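Local coordinates for Old Yellow Enzyme (Pichia, PDB 6AGZ), which probably catalyses the asymmetric reduction of the carbon-carbon double bond of enone compounds, using a bound flavin mononucleotide as its redox cofactor, at residues N13-I18 / R355-L360; L111-R116 / K166-A171; V186-A189 / L193-Q196; K330-N333 / L339-C342. All coordinates share one frame; numbering follows the deposited sequence.

Contact 1 of 4, residues N13-I18 / R355-L360; sequences NLFKPI and RLRDGL
Phe15 lays its ring against the last turn of helix 352-358, joining the loop before strand 18-20 to a helix that follows the eighth strand of the TIM barrel. From CB, which is directed at the helix, the chain sets CG anti to its own carbonyl carbon (chi1 -71°) and sends the ring outward beyond the loop backbone. On one flank CD2 only grazes the helix, but CE2 comes to 3.5 Å from Arg357 CA. At the tip, CZ lies 3.6 Å from Arg357 CB and also faces the neighbouring Leu356 CB at 4.3 Å. Arg357 CB stands over one ring face toward its rim, 3.9 Å from the centroid, as a CH-pi contact made by the aliphatic root of the arginine rather than its charge. Beside the ring, Leu14 CD2 and Leu356 CD1 meet loosely at 4.5 Å; both leucines also pack on Leu29 of the first barrel strand. With an alanine here instead of Phe15, Arg357 CB would probably lose its aromatic cover and a gap would open between loop and helix. Beyond CB the arginine turns away, bent at chi3 (65°), and grips Asp358 side-on in a salt bridge. Its NE reaches OD1 of Asp358 at 2.6 Å, 33° out of the carboxylate plane, while Arg357 NH2 meets the syn lone pair of Asp358 OD2 at 2.8 Å.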
loop_
_atom_site.group_PDB
_atom_site.type_symbol
_atom_site.label_atom_id
_atom_site.label_comp_id
_atom_site.label_asym_id
_atom_site.label_seq_id
_atom_site.Cartn_x
_atom_site.Cartn_y
_atom_site.Cartn_z
ATOM N N ASN A 13 -1.805 15.286 -23.076
ATOM C CA ASN A 13 -1.548 13.879 -23.367
ATOM C C ASN A 13 -2.820 13.119 -23.709
ATOM O O ASN A 13 -2.736 12.022 -24.272
ATOM C CB ASN A 13 -0.863 13.207 -22.176
ATOM C CG ASN A 13 0.635 13.430 -22.157
ATOM O OD1 ASN A 13 1.177 14.166 -22.981
ATOM N ND2 ASN A 13 1.316 12.791 -21.211
ATOM N N LEU A 14 -3.993 13.668 -23.375
ATOM C CA LEU A 14 -5.245 12.973 -23.648
ATOM C C LEU A 14 -5.413 12.672 -25.132
ATOM O O LEU A 14 -6.066 11.686 -25.494
ATOM C CB LEU A 14 -6.429 13.797 -23.140
ATOM C CG LEU A 14 -7.784 13.087 -23.195
ATOM C CD1 LEU A 14 -7.804 11.915 -22.226
ATOM C CD2 LEU A 14 -8.929 14.046 -22.912
ATOM N N PHE A 15 -4.829 13.494 -26.001
ATOM C CA PHE A 15 -4.868 13.258 -27.439
ATOM C C PHE A 15 -3.466 13.075 -28.008
ATOM O O PHE A 15 -3.182 13.473 -29.138
ATOM C CB PHE A 15 -5.614 14.381 -28.152
ATOM C CG PHE A 15 -7.087 14.354 -27.905
ATOM C CD1 PHE A 15 -7.904 13.494 -28.620
ATOM C CD2 PHE A 15 -7.654 15.160 -26.934
ATOM C CE1 PHE A 15 -9.261 13.454 -28.385
ATOM C CE2 PHE A 15 -9.011 15.124 -26.693
ATOM C CZ PHE A 15 -9.815 14.269 -27.420
ATOM N N LYS A 16 -2.591 12.478 -27.224
ATOM C CA LYS A 16 -1.279 12.029 -27.660
ATOM C C LYS A 16 -1.315 10.523 -27.855
ATOM O O LYS A 16 -1.770 9.802 -26.954
ATOM C CB LYS A 16 -0.209 12.403 -26.634
ATOM C CG LYS A 16 1.216 12.037 -27.030
ATOM C CD LYS A 16 2.220 12.471 -25.970
ATOM C CE LYS A 16 3.636 12.064 -26.350
ATOM N NZ LYS A 16 4.049 10.788 -25.694
ATOM N N PRO A 17 -0.878 10.013 -29.007
ATOM C CA PRO A 17 -0.957 8.568 -29.253
ATOM C C PRO A 17 -0.165 7.781 -28.220
ATOM O O PRO A 17 0.767 8.289 -27.590
ATOM C CB PRO A 17 -0.354 8.410 -30.656
ATOM C CG PRO A 17 -0.488 9.764 -31.284
ATOM C CD PRO A 17 -0.331 10.744 -30.162
ATOM N N ILE A 18 -0.548 6.519 -28.045
ATOM C CA ILE A 18 0.093 5.672 -27.042
ATOM C C ILE A 18 -0.024 4.220 -27.481
ATOM O O ILE A 18 -1.041 3.806 -28.042
ATOM C CB ILE A 18 -0.522 5.890 -25.641
ATOM C CG1 ILE A 18 0.232 5.076 -24.586
ATOM C CG2 ILE A 18 -2.005 5.541 -25.635
ATOM C CD1 ILE A 18 -0.341 5.205 -23.191
ATOM N N ARG A 355 -15.587 16.504 -28.954
ATOM C CA ARG A 355 -16.014 17.589 -28.077
ATOM C C ARG A 355 -14.930 17.930 -27.062
ATOM O O ARG A 355 -14.673 19.108 -26.785
ATOM C CB ARG A 355 -17.315 17.221 -27.361
ATOM C CG ARG A 355 -18.534 17.107 -28.269
ATOM C CD ARG A 355 -19.820 17.271 -27.482
ATOM N NE ARG A 355 -20.900 16.466 -28.045
ATOM C CZ ARG A 355 -22.190 16.621 -27.758
ATOM N NH1 ARG A 355 -22.565 17.559 -26.908
ATOM N NH2 ARG A 355 -23.088 15.829 -28.324
ATOM N N LEU A 356 -14.291 16.909 -26.485
ATOM C CA LEU A 356 -13.170 17.169 -25.590
ATOM C C LEU A 356 -11.961 17.690 -26.353
ATOM O O LEU A 356 -11.201 18.510 -25.825
ATOM C CB LEU A 356 -12.814 15.901 -24.815
ATOM C CG LEU A 356 -13.877 15.417 -23.827
ATOM C CD1 LEU A 356 -13.405 14.164 -23.102
ATOM C CD2 LEU A 356 -14.217 16.521 -22.839
ATOM N N ARG A 357 -11.773 17.236 -27.594
ATOM C CA ARG A 357 -10.652 17.706 -28.399
ATOM C C ARG A 357 -10.765 19.196 -28.691
ATOM O O ARG A 357 -9.774 19.933 -28.600
ATOM C CB ARG A 357 -10.579 16.912 -29.703
ATOM C CG ARG A 357 -9.449 17.324 -30.633
ATOM C CD ARG A 357 -9.714 16.825 -32.044
ATOM N NE ARG A 357 -10.900 17.454 -32.618
ATOM C CZ ARG A 357 -11.516 17.033 -33.719
ATOM N NH1 ARG A 357 -11.063 15.971 -34.370
ATOM N NH2 ARG A 357 -12.589 17.672 -34.164
ATOM N N ASP A 358 -11.963 19.661 -29.036
ATOM C CA ASP A 358 -12.176 21.046 -29.434
ATOM C C ASP A 358 -12.744 21.911 -28.317
ATOM O O ASP A 358 -12.921 23.117 -28.517
ATOM C CB ASP A 358 -13.100 21.100 -30.655
ATOM C CG ASP A 358 -12.645 20.177 -31.768
ATOM O OD1 ASP A 358 -11.424 19.931 -31.876
ATOM O OD2 ASP A 358 -13.506 19.694 -32.533
ATOM N N GLY A 359 -13.033 21.334 -27.155
ATOM C CA GLY A 359 -13.558 22.113 -26.048
ATOM C C GLY A 359 -15.009 22.508 -26.207
ATOM O O GLY A 359 -15.392 23.621 -25.823
ATOM N N LEU A 360 -15.819 21.633 -26.759
ATOM C CA LEU A 360 -17.215 21.964 -27.015
ATOM C C LEU A 360 -18.105 21.443 -25.891
ATOM O O LEU A 360 -17.828 20.382 -25.328
ATOM C CB LEU A 360 -17.667 21.379 -28.352
ATOM C CG LEU A 360 -16.762 21.725 -29.545
ATOM C CD1 LEU A 360 -17.000 20.795 -30.733
ATOM C CD2 LEU A 360 -16.926 23.185 -29.969
#

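Contact 2 of 4, residues L111-R116 / K166-A171; sequences LWNLGR and KDYVNA
The end of barrel strand 106-112 and the loop after it face helix 158-179, one of the outer helices of the TIM barrel; the backbones come nearest at Leu111 and Ala171, whose CA atoms are 7.8 Å apart. Helix 158-179 leads into strand 183-187, so the contact ties the third strand to the helix that precedes its neighbour in the sheet. Leu111 points at the helix and rests CD1 on Ala171 CB at 3.9 Å. The same methyl reaches the flank of the tyrosine ring, Leu111 CD1 to Tyr168 CD2 being 4.1 Å, the leucine and tyrosine side chains running antiparallel past one another. Farther along, Asn113 CB lies 3.3 Å from Tyr168 OH; with CG anti to the backbone nitrogen (chi1 -165°) the amide swings to the ring obliquely, the two planes 36° apart. Asn113 ND2 lies 3.9 Å from Tyr168 CE1. Val223, Leu194 and Phe75 add to the surroundings of Tyr168. A phenylalanine in place of Tyr168 would keep the ring but would probably leave the water at its tip without a phenolic partner, weakening the link to the strand backbone. That water sits at the ring's edge, in its plane, 2.6 Å from Tyr168 OH, and donates to Leu111 O at 2.8 Å.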
loop_
_atom_site.group_PDB
_atom_site.type_symbol
_atom_site.label_atom_id
_atom_site.label_comp_id
_atom_site.label_asym_id
_atom_site.label_seq_id
_atom_site.Cartn_x
_atom_site.Cartn_y
_atom_site.Cartn_z
ATOM N N LEU A 111 -14.984 -9.034 -19.021
ATOM C CA LEU A 111 -15.674 -10.268 -18.671
ATOM C C LEU A 111 -16.275 -10.148 -17.277
ATOM O O LEU A 111 -15.578 -9.784 -16.324
ATOM C CB LEU A 111 -14.726 -11.465 -18.734
ATOM C CG LEU A 111 -14.237 -11.873 -20.125
ATOM C CD1 LEU A 111 -13.420 -13.156 -20.045
ATOM C CD2 LEU A 111 -15.404 -12.028 -21.090
ATOM N N TRP A 112 -17.559 -10.475 -17.162
ATOM C CA TRP A 112 -18.318 -10.296 -15.933
ATOM C C TRP A 112 -18.572 -11.641 -15.265
ATOM O O TRP A 112 -18.775 -12.654 -15.942
ATOM C CB TRP A 112 -19.656 -9.609 -16.224
ATOM C CG TRP A 112 -20.141 -8.688 -15.143
ATOM C CD1 TRP A 112 -19.505 -8.376 -13.977
ATOM C CD2 TRP A 112 -21.369 -7.952 -15.139
ATOM N NE1 TRP A 112 -20.263 -7.488 -13.248
ATOM C CE2 TRP A 112 -21.410 -7.210 -13.942
ATOM C CE3 TRP A 112 -22.434 -7.839 -16.040
ATOM C CZ2 TRP A 112 -22.479 -6.379 -13.618
ATOM C CZ3 TRP A 112 -23.492 -7.013 -15.715
ATOM C CH2 TRP A 112 -23.506 -6.294 -14.515
ATOM N N ASN A 113 -18.557 -11.641 -13.934
ATOM C CA ASN A 113 -18.982 -12.797 -13.150
ATOM C C ASN A 113 -19.637 -12.263 -11.887
ATOM O O ASN A 113 -18.975 -11.605 -11.079
ATOM C CB ASN A 113 -17.808 -13.718 -12.813
ATOM C CG ASN A 113 -18.259 -15.083 -12.324
ATOM O OD1 ASN A 113 -19.321 -15.219 -11.713
ATOM N ND2 ASN A 113 -17.457 -16.104 -12.597
ATOM N N LEU A 114 -20.929 -12.548 -11.720
ATOM C CA LEU A 114 -21.722 -11.851 -10.715
ATOM C C LEU A 114 -21.497 -12.399 -9.311
ATOM O O LEU A 114 -21.351 -11.624 -8.359
ATOM C CB LEU A 114 -23.204 -11.923 -11.083
ATOM C CG LEU A 114 -23.578 -11.228 -12.393
ATOM C CD1 LEU A 114 -25.084 -11.203 -12.590
ATOM C CD2 LEU A 114 -23.011 -9.820 -12.422
ATOM N N GLY A 115 -21.471 -13.719 -9.155
ATOM C CA GLY A 115 -21.373 -14.273 -7.816
ATOM C C GLY A 115 -22.646 -14.020 -7.031
ATOM O O GLY A 115 -23.761 -14.173 -7.541
ATOM N N ARG A 116 -22.484 -13.620 -5.768
ATOM C CA ARG A 116 -23.630 -13.346 -4.907
ATOM C C ARG A 116 -24.374 -12.069 -5.288
ATOM O O ARG A 116 -25.331 -11.703 -4.598
ATOM C CB ARG A 116 -23.186 -13.269 -3.445
ATOM C CG ARG A 116 -22.387 -12.025 -3.090
ATOM C CD ARG A 116 -21.963 -12.050 -1.629
ATOM N NE ARG A 116 -21.345 -10.795 -1.210
ATOM C CZ ARG A 116 -20.947 -10.540 0.033
ATOM N NH1 ARG A 116 -21.102 -11.452 0.982
ATOM N NH2 ARG A 116 -20.394 -9.370 0.327
ATOM N N LYS A 166 -11.854 -22.485 -16.138
ATOM C CA LYS A 166 -12.001 -22.954 -17.514
ATOM C C LYS A 166 -12.960 -22.070 -18.304
ATOM O O LYS A 166 -12.732 -21.794 -19.489
ATOM C CB LYS A 166 -12.472 -24.407 -17.523
ATOM C CG LYS A 166 -11.516 -25.369 -16.835
ATOM C CD LYS A 166 -12.011 -26.804 -16.914
ATOM C CE LYS A 166 -11.088 -27.745 -16.154
ATOM N NZ LYS A 166 -11.694 -29.094 -15.969
ATOM N N ASP A 167 -14.037 -21.607 -17.662
ATOM C CA ASP A 167 -14.987 -20.733 -18.342
ATOM C C ASP A 167 -14.353 -19.393 -18.691
ATOM O O ASP A 167 -14.612 -18.842 -19.768
ATOM C CB ASP A 167 -16.229 -20.523 -17.474
ATOM C CG ASP A 167 -17.080 -21.772 -17.357
ATOM O OD1 ASP A 167 -16.866 -22.718 -18.144
ATOM O OD2 ASP A 167 -17.966 -21.804 -16.477
ATOM N N TYR A 168 -13.532 -18.846 -17.790
ATOM C CA TYR A 168 -12.797 -17.628 -18.115
ATOM C C TYR A 168 -11.897 -17.837 -19.326
ATOM O O TYR A 168 -11.823 -16.974 -20.211
ATOM C CB TYR A 168 -11.970 -17.166 -16.915
ATOM C CG TYR A 168 -12.681 -16.204 -15.990
ATOM C CD1 TYR A 168 -13.141 -16.618 -14.746
ATOM C CD2 TYR A 168 -12.883 -14.879 -16.355
ATOM C CE1 TYR A 168 -13.785 -15.740 -13.893
ATOM C CE2 TYR A 168 -13.528 -13.993 -15.509
ATOM C CZ TYR A 168 -13.976 -14.430 -14.279
ATOM O OH TYR A 168 -14.616 -13.554 -13.433
ATOM N N VAL A 169 -11.205 -18.978 -19.385
ATOM C CA VAL A 169 -10.330 -19.254 -20.524
ATOM C C VAL A 169 -11.140 -19.325 -21.814
ATOM O O VAL A 169 -10.768 -18.735 -22.838
ATOM C CB VAL A 169 -9.530 -20.547 -20.287
ATOM C CG1 VAL A 169 -8.724 -20.906 -21.527
ATOM C CG2 VAL A 169 -8.620 -20.387 -19.084
ATOM N N ASN A 170 -12.263 -20.047 -21.782
ATOM C CA ASN A 170 -13.084 -20.199 -22.982
ATOM C C ASN A 170 -13.644 -18.860 -23.449
ATOM O O ASN A 170 -13.644 -18.563 -24.651
ATOM C CB ASN A 170 -14.212 -21.195 -22.718
ATOM C CG ASN A 170 -15.190 -21.290 -23.872
ATOM O OD1 ASN A 170 -14.857 -21.795 -24.944
ATOM N ND2 ASN A 170 -16.409 -20.807 -23.656
ATOM N N ALA A 171 -14.124 -18.036 -22.513
ATOM C CA ALA A 171 -14.661 -16.731 -22.887
ATOM C C ALA A 171 -13.572 -15.824 -23.443
ATOM O O ALA A 171 -13.806 -15.078 -24.403
ATOM C CB ALA A 171 -15.342 -16.079 -21.686
HETATM O O HOH W 1 -15.112 -11.080 -13.936
#

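Contact 3 of 4, residues V186-A189 / L193-Q196; sequences VHSA and LLDQ. With FMN (flavin mononucleotide), chain C.
The FMN pocket of this TIM barrel is bordered here by the end of strand 183-187, where a short loop leads into helix 193-198; packing of Leu194 on Val186 and Ser188 joins the two. His187 belongs to the pocket. Its ring lies with one face beneath the flavin pyrimidine edge, FMN O2 standing 3.4 Å from His187 NE2 and offset toward the rim. The rotation of the imidazole is fixed from the other end by the backbone: Ala189 N donates to His187 ND1 at 3.2 Å, close to the ring plane. The Trp112 ring meets the imidazole with nearly parallel planes. Behind the strand, Leu194 CD1 presses on Val186 CG1 at 3.4 Å, tighter than normal carbon contact, the side chains crossing at about a right angle. Ser188 has OG anti to its backbone nitrogen (chi1 -174°), which brings the hydroxyl to 3.4 Å from Leu194 CB; it is buried there without a polar partner. Waters bridge backbone groups of the strand end and the helix start. One molecule donates to His187 O and accepts from Leu194 N; another donates to Ala189 O and accepts from Asp195 N at 3.2 Å. Asp195 OD2 is held by Gly191 N and Ser249 OG, while a third water donates both to Ser188 O at 2.7 Å and to Asp195 OD1 at 2.9 Å.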
loop_
_atom_site.group_PDB
_atom_site.type_symbol
_atom_site.label_atom_id
_atom_site.label_comp_id
_atom_site.label_asym_id
_atom_site.label_seq_id
_atom_site.Cartn_x
_atom_site.Cartn_y
_atom_site.Cartn_z
ATOM N N VAL A 186 -10.534 -8.495 -17.245
ATOM C CA VAL A 186 -11.101 -9.268 -16.148
ATOM C C VAL A 186 -11.698 -8.295 -15.137
ATOM O O VAL A 186 -10.981 -7.507 -14.514
ATOM C CB VAL A 186 -10.046 -10.173 -15.504
ATOM C CG1 VAL A 186 -10.594 -10.795 -14.253
ATOM C CG2 VAL A 186 -9.616 -11.253 -16.485
ATOM N N HIS A 187 -13.022 -8.336 -14.992
ATOM C CA HIS A 187 -13.727 -7.519 -14.009
ATOM C C HIS A 187 -13.518 -8.138 -12.634
ATOM O O HIS A 187 -14.043 -9.218 -12.343
ATOM C CB HIS A 187 -15.210 -7.428 -14.359
ATOM C CG HIS A 187 -15.961 -6.391 -13.581
ATOM N ND1 HIS A 187 -15.484 -5.843 -12.410
ATOM C CD2 HIS A 187 -17.160 -5.803 -13.811
ATOM C CE1 HIS A 187 -16.356 -4.962 -11.951
ATOM N NE2 HIS A 187 -17.381 -4.919 -12.783
ATOM N N SER A 188 -12.742 -7.465 -11.791
ATOM C CA SER A 188 -12.452 -7.925 -10.440
ATOM C C SER A 188 -12.749 -6.827 -9.432
ATOM O O SER A 188 -12.040 -6.661 -8.435
ATOM C CB SER A 188 -11.002 -8.391 -10.321
ATOM O OG SER A 188 -10.753 -8.968 -9.052
ATOM N N ALA A 189 -13.809 -6.060 -9.678
ATOM C CA ALA A 189 -14.137 -4.898 -8.870
ATOM C C ALA A 189 -15.616 -4.910 -8.504
ATOM O O ALA A 189 -16.392 -5.748 -8.972
ATOM C CB ALA A 189 -13.787 -3.598 -9.608
ATOM N N LEU A 193 -17.874 -11.406 -8.297
ATOM C CA LEU A 193 -17.340 -12.669 -7.781
ATOM C C LEU A 193 -15.876 -12.561 -7.362
ATOM O O LEU A 193 -15.515 -12.904 -6.229
ATOM C CB LEU A 193 -17.502 -13.778 -8.821
ATOM C CG LEU A 193 -17.039 -15.138 -8.285
ATOM C CD1 LEU A 193 -18.062 -15.720 -7.318
ATOM C CD2 LEU A 193 -16.728 -16.120 -9.403
ATOM N N LEU A 194 -15.015 -12.100 -8.269
ATOM C CA LEU A 194 -13.588 -12.059 -7.962
ATOM C C LEU A 194 -13.302 -11.114 -6.804
ATOM O O LEU A 194 -12.506 -11.432 -5.910
ATOM C CB LEU A 194 -12.796 -11.653 -9.202
ATOM C CG LEU A 194 -13.133 -12.417 -10.482
ATOM C CD1 LEU A 194 -12.059 -12.169 -11.500
ATOM C CD2 LEU A 194 -13.285 -13.907 -10.234
ATOM N N ASP A 195 -13.951 -9.946 -6.798
ATOM C CA ASP A 195 -13.837 -9.049 -5.655
ATOM C C ASP A 195 -14.314 -9.735 -4.381
ATOM O O ASP A 195 -13.689 -9.597 -3.323
ATOM C CB ASP A 195 -14.631 -7.767 -5.914
ATOM C CG ASP A 195 -14.214 -6.631 -5.001
ATOM O OD1 ASP A 195 -13.013 -6.548 -4.667
ATOM O OD2 ASP A 195 -15.085 -5.822 -4.619
ATOM N N GLN A 196 -15.414 -10.490 -4.468
ATOM C CA GLN A 196 -15.892 -11.247 -3.313
ATOM C C GLN A 196 -14.816 -12.185 -2.784
ATOM O O GLN A 196 -14.666 -12.346 -1.567
ATOM C CB GLN A 196 -17.150 -12.034 -3.677
ATOM C CG GLN A 196 -18.331 -11.177 -4.086
ATOM C CD GLN A 196 -19.378 -11.960 -4.852
ATOM O OE1 GLN A 196 -19.514 -13.171 -4.680
ATOM N NE2 GLN A 196 -20.120 -11.271 -5.713
HETATM N N1 FMN C . -17.833 -0.494 -14.473
HETATM C C2 FMN C . -17.418 -1.780 -14.768
HETATM O O2 FMN C . -16.283 -2.145 -14.462
HETATM N N3 FMN C . -18.272 -2.658 -15.403
HETATM C C4 FMN C . -19.544 -2.251 -15.746
HETATM O O4 FMN C . -20.311 -3.028 -16.312
HETATM C C4A FMN C . -19.962 -0.960 -15.451
HETATM N N5 FMN C . -21.232 -0.559 -15.794
HETATM C C5A FMN C . -21.653 0.721 -15.508
HETATM C C6 FMN C . -22.937 1.118 -15.858
HETATM C C7 FMN C . -23.371 2.406 -15.572
HETATM C C7M FMN C . -24.755 2.833 -15.953
HETATM C C8 FMN C . -22.520 3.299 -14.934
HETATM C C8M FMN C . -22.987 4.690 -14.624
HETATM C C9 FMN C . -21.238 2.900 -14.582
HETATM C C9A FMN C . -20.798 1.611 -14.869
HETATM N N10 FMN C . -19.521 1.208 -14.519
HETATM C C10 FMN C . -19.104 -0.077 -14.811
HETATM C "C1'" FMN C . -18.587 2.168 -13.839
HETATM C "C2'" FMN C . -17.905 3.001 -14.928
HETATM O "O2'" FMN C . -17.149 2.148 -15.760
HETATM C "C3'" FMN C . -17.013 4.110 -14.373
HETATM O "O3'" FMN C . -15.944 3.551 -13.643
HETATM C "C4'" FMN C . -17.810 5.065 -13.489
HETATM O "O4'" FMN C . -19.006 5.428 -14.142
HETATM C "C5'" FMN C . -17.025 6.332 -13.173
HETATM O "O5'" FMN C . -16.610 6.942 -14.375
HETATM P P FMN C . -17.286 8.321 -14.856
HETATM O O1P FMN C . -17.215 9.325 -13.730
HETATM O O2P FMN C . -16.548 8.862 -16.057
HETATM O O3P FMN C . -18.726 8.060 -15.226
HETATM O O HOH W 2 -16.260 -10.855 -10.962
HETATM O O HOH W 3 -15.457 -8.605 -9.274
HETATM O O HOH W 4 -11.727 -4.749 -6.487
#

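Contact 4 of 4, residues K330-N333 / L339-C342. With FMN (flavin mononucleotide), chain C.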
loop_
_atom_site.group_PDB
_atom_site.type_symbol
_atom_site.label_atom_id
_atom_site.label_comp_id
_atom_site.label_asym_id
_atom_site.label_seq_id
_atom_site.Cartn_x
_atom_site.Cartn_y
_atom_site.Cartn_z
ATOM N N LYS A 330 -3.883 17.054 -14.955
ATOM C CA LYS A 330 -2.788 16.683 -14.065
ATOM C C LYS A 330 -2.438 15.207 -14.202
ATOM O O LYS A 330 -1.265 14.845 -14.339
ATOM C CB LYS A 330 -3.169 17.015 -12.622
ATOM C CG LYS A 330 -2.052 16.855 -11.604
ATOM C CD LYS A 330 -2.615 16.890 -10.189
ATOM C CE LYS A 330 -1.518 16.922 -9.138
ATOM N NZ LYS A 330 -0.960 18.292 -8.965
ATOM N N ASP A 331 -3.449 14.336 -14.184
ATOM C CA ASP A 331 -3.176 12.901 -14.174
ATOM C C ASP A 331 -2.705 12.407 -15.537
ATOM O O ASP A 331 -1.769 11.602 -15.616
ATOM C CB ASP A 331 -4.415 12.132 -13.720
ATOM C CG ASP A 331 -4.752 12.379 -12.263
ATOM O OD1 ASP A 331 -3.936 13.018 -11.564
ATOM O OD2 ASP A 331 -5.830 11.935 -11.815
ATOM N N VAL A 332 -3.334 12.868 -16.620
ATOM C CA VAL A 332 -2.944 12.376 -17.938
ATOM C C VAL A 332 -1.586 12.936 -18.342
ATOM O O VAL A 332 -0.848 12.296 -19.102
ATOM C CB VAL A 332 -4.028 12.694 -18.989
ATOM C CG1 VAL A 332 -3.923 14.134 -19.476
ATOM C CG2 VAL A 332 -3.936 11.720 -20.157
ATOM N N ASN A 333 -1.220 14.117 -17.839
ATOM C CA ASN A 333 0.090 14.686 -18.125
ATOM C C ASN A 333 1.147 14.296 -17.100
ATOM O O ASN A 333 2.328 14.593 -17.313
ATOM C CB ASN A 333 0.003 16.216 -18.206
ATOM C CG ASN A 333 -0.629 16.699 -19.497
ATOM O OD1 ASN A 333 -0.708 15.960 -20.480
ATOM N ND2 ASN A 333 -1.076 17.948 -19.504
ATOM N N LEU A 339 -4.117 6.408 -19.123
ATOM C CA LEU A 339 -5.350 6.579 -19.875
ATOM C C LEU A 339 -6.422 7.164 -18.963
ATOM O O LEU A 339 -6.430 6.925 -17.754
ATOM C CB LEU A 339 -5.832 5.245 -20.451
ATOM C CG LEU A 339 -4.837 4.420 -21.270
ATOM C CD1 LEU A 339 -5.453 3.087 -21.668
ATOM C CD2 LEU A 339 -4.381 5.185 -22.500
ATOM N N ILE A 340 -7.332 7.934 -19.553
ATOM C CA ILE A 340 -8.412 8.582 -18.816
ATOM C C ILE A 340 -9.734 8.036 -19.334
ATOM O O ILE A 340 -10.037 8.156 -20.529
ATOM C CB ILE A 340 -8.361 10.112 -18.948
ATOM C CG1 ILE A 340 -7.062 10.654 -18.346
ATOM C CG2 ILE A 340 -9.565 10.742 -18.268
ATOM C CD1 ILE A 340 -6.973 10.499 -16.842
ATOM N N GLY A 341 -10.516 7.439 -18.441
ATOM C CA GLY A 341 -11.809 6.877 -18.790
ATOM C C GLY A 341 -12.948 7.802 -18.376
ATOM O O GLY A 341 -12.947 8.345 -17.273
ATOM N N CYS A 342 -13.904 7.974 -19.284
ATOM C CA CYS A 342 -15.104 8.771 -19.033
ATOM C C CYS A 342 -16.309 7.953 -19.477
ATOM O O CYS A 342 -16.486 7.708 -20.676
ATOM C CB CYS A 342 -15.044 10.110 -19.768
ATOM S SG CYS A 342 -13.558 11.083 -19.428
HETATM N N1 FMN C . -17.833 -0.494 -14.473
HETATM C C2 FMN C . -17.418 -1.780 -14.768
HETATM O O2 FMN C . -16.283 -2.145 -14.462
HETATM N N3 FMN C . -18.272 -2.658 -15.403
HETATM C C4 FMN C . -19.544 -2.251 -15.746
HETATM O O4 FMN C . -20.311 -3.028 -16.312
HETATM C C4A FMN C . -19.962 -0.960 -15.451
HETATM N N5 FMN C . -21.232 -0.559 -15.794
HETATM C C5A FMN C . -21.653 0.721 -15.508
HETATM C C6 FMN C . -22.937 1.118 -15.858
HETATM C C7 FMN C . -23.371 2.406 -15.572
HETATM C C7M FMN C . -24.755 2.833 -15.953
HETATM C C8 FMN C . -22.520 3.299 -14.934
HETATM C C8M FMN C . -22.987 4.690 -14.624
HETATM C C9 FMN C . -21.238 2.900 -14.582
HETATM C C9A FMN C . -20.798 1.611 -14.869
HETATM N N10 FMN C . -19.521 1.208 -14.519
HETATM C C10 FMN C . -19.104 -0.077 -14.811
HETATM C "C1'" FMN C . -18.587 2.168 -13.839
HETATM C "C2'" FMN C . -17.905 3.001 -14.928
HETATM O "O2'" FMN C . -17.149 2.148 -15.760
HETATM C "C3'" FMN C . -17.013 4.110 -14.373
HETATM O "O3'" FMN C . -15.944 3.551 -13.643
HETATM C "C4'" FMN C . -17.810 5.065 -13.489
HETATM O "O4'" FMN C . -19.006 5.428 -14.142
HETATM C "C5'" FMN C . -17.025 6.332 -13.173
HETATM O "O5'" FMN C . -16.610 6.942 -14.375
HETATM P P FMN C . -17.286 8.321 -14.856
HETATM O O1P FMN C . -17.215 9.325 -13.730
HETATM O O2P FMN C . -16.548 8.862 -16.057
HETATM O O3P FMN C . -18.726 8.060 -15.226
#
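Ile340 sets CG1 anti to its carbonyl carbon (chi1 -63°) and Val332 turns CG2 anti to its backbone nitrogen while CG1 sits between the nitrogen and the carbonyl carbon (chi1 81°), and these choices bring the two branched side chains together. Val332 CB meets Ile340 CG1 at 3.7 Å, and Val332 CG2 touches the same methylene at 3.8 Å. The side chains cross at about a right angle, and the isoleucine is met at CG1, midway along its longer branch. The end of that branch reaches the preceding residue of the helix, Ile340 CD1 lying 4.4 Å from Asp331 CB. Only the aliphatic root of the aspartate takes part; its carboxylate is engaged elsewhere, OD2 being hydrogen-bonded to the hydroxyl of Tyr319. Leu14, from the loop near the N-terminus, also packs on Ile340, and Asn13 bonds to the backbone of Val332. Past the isoleucine the strand runs to the cofactor phosphate. Cys342 CA approaches FMN O2P to 3.3 Å, and Gly341 O lies 3.8 Å from the same phosphate oxygen, while Ser343 N supplies a hydrogen bond to the flavin nucleotide. The helix packed on its strand belongs to the beta-alpha-beta unit 313-316, 328-334, 338-341; strand 338-341 closes the barrel against strand 29-31, with the phosphate at its C-terminal end, as in FMN-binding TIM barrels.

In the fold
Contacts 2, 3 and 4 are buried and all reach the eight-stranded barrel sheet, whereas contact 1 is partly exposed and lies farthest from the chain's centre. Contacts 2 and 3 sit on the neighbouring strands 106-112 and 183-187 and touch directly: Asn113 and Leu114 meet helix 193-198, and Trp112 meets His187. Both carry bridging waters, absent from the apolar packing of contact 4. Contacts 3 and 4 approach FMN at different ends, flavin ring and phosphate, with centres about 23 Å apart. Contact 1 borders contact 4 through Asn13 and Leu14, but adds an aromatic CH-pi contact and carries, within its helix segment, an Arg357-Asp358 salt bridge.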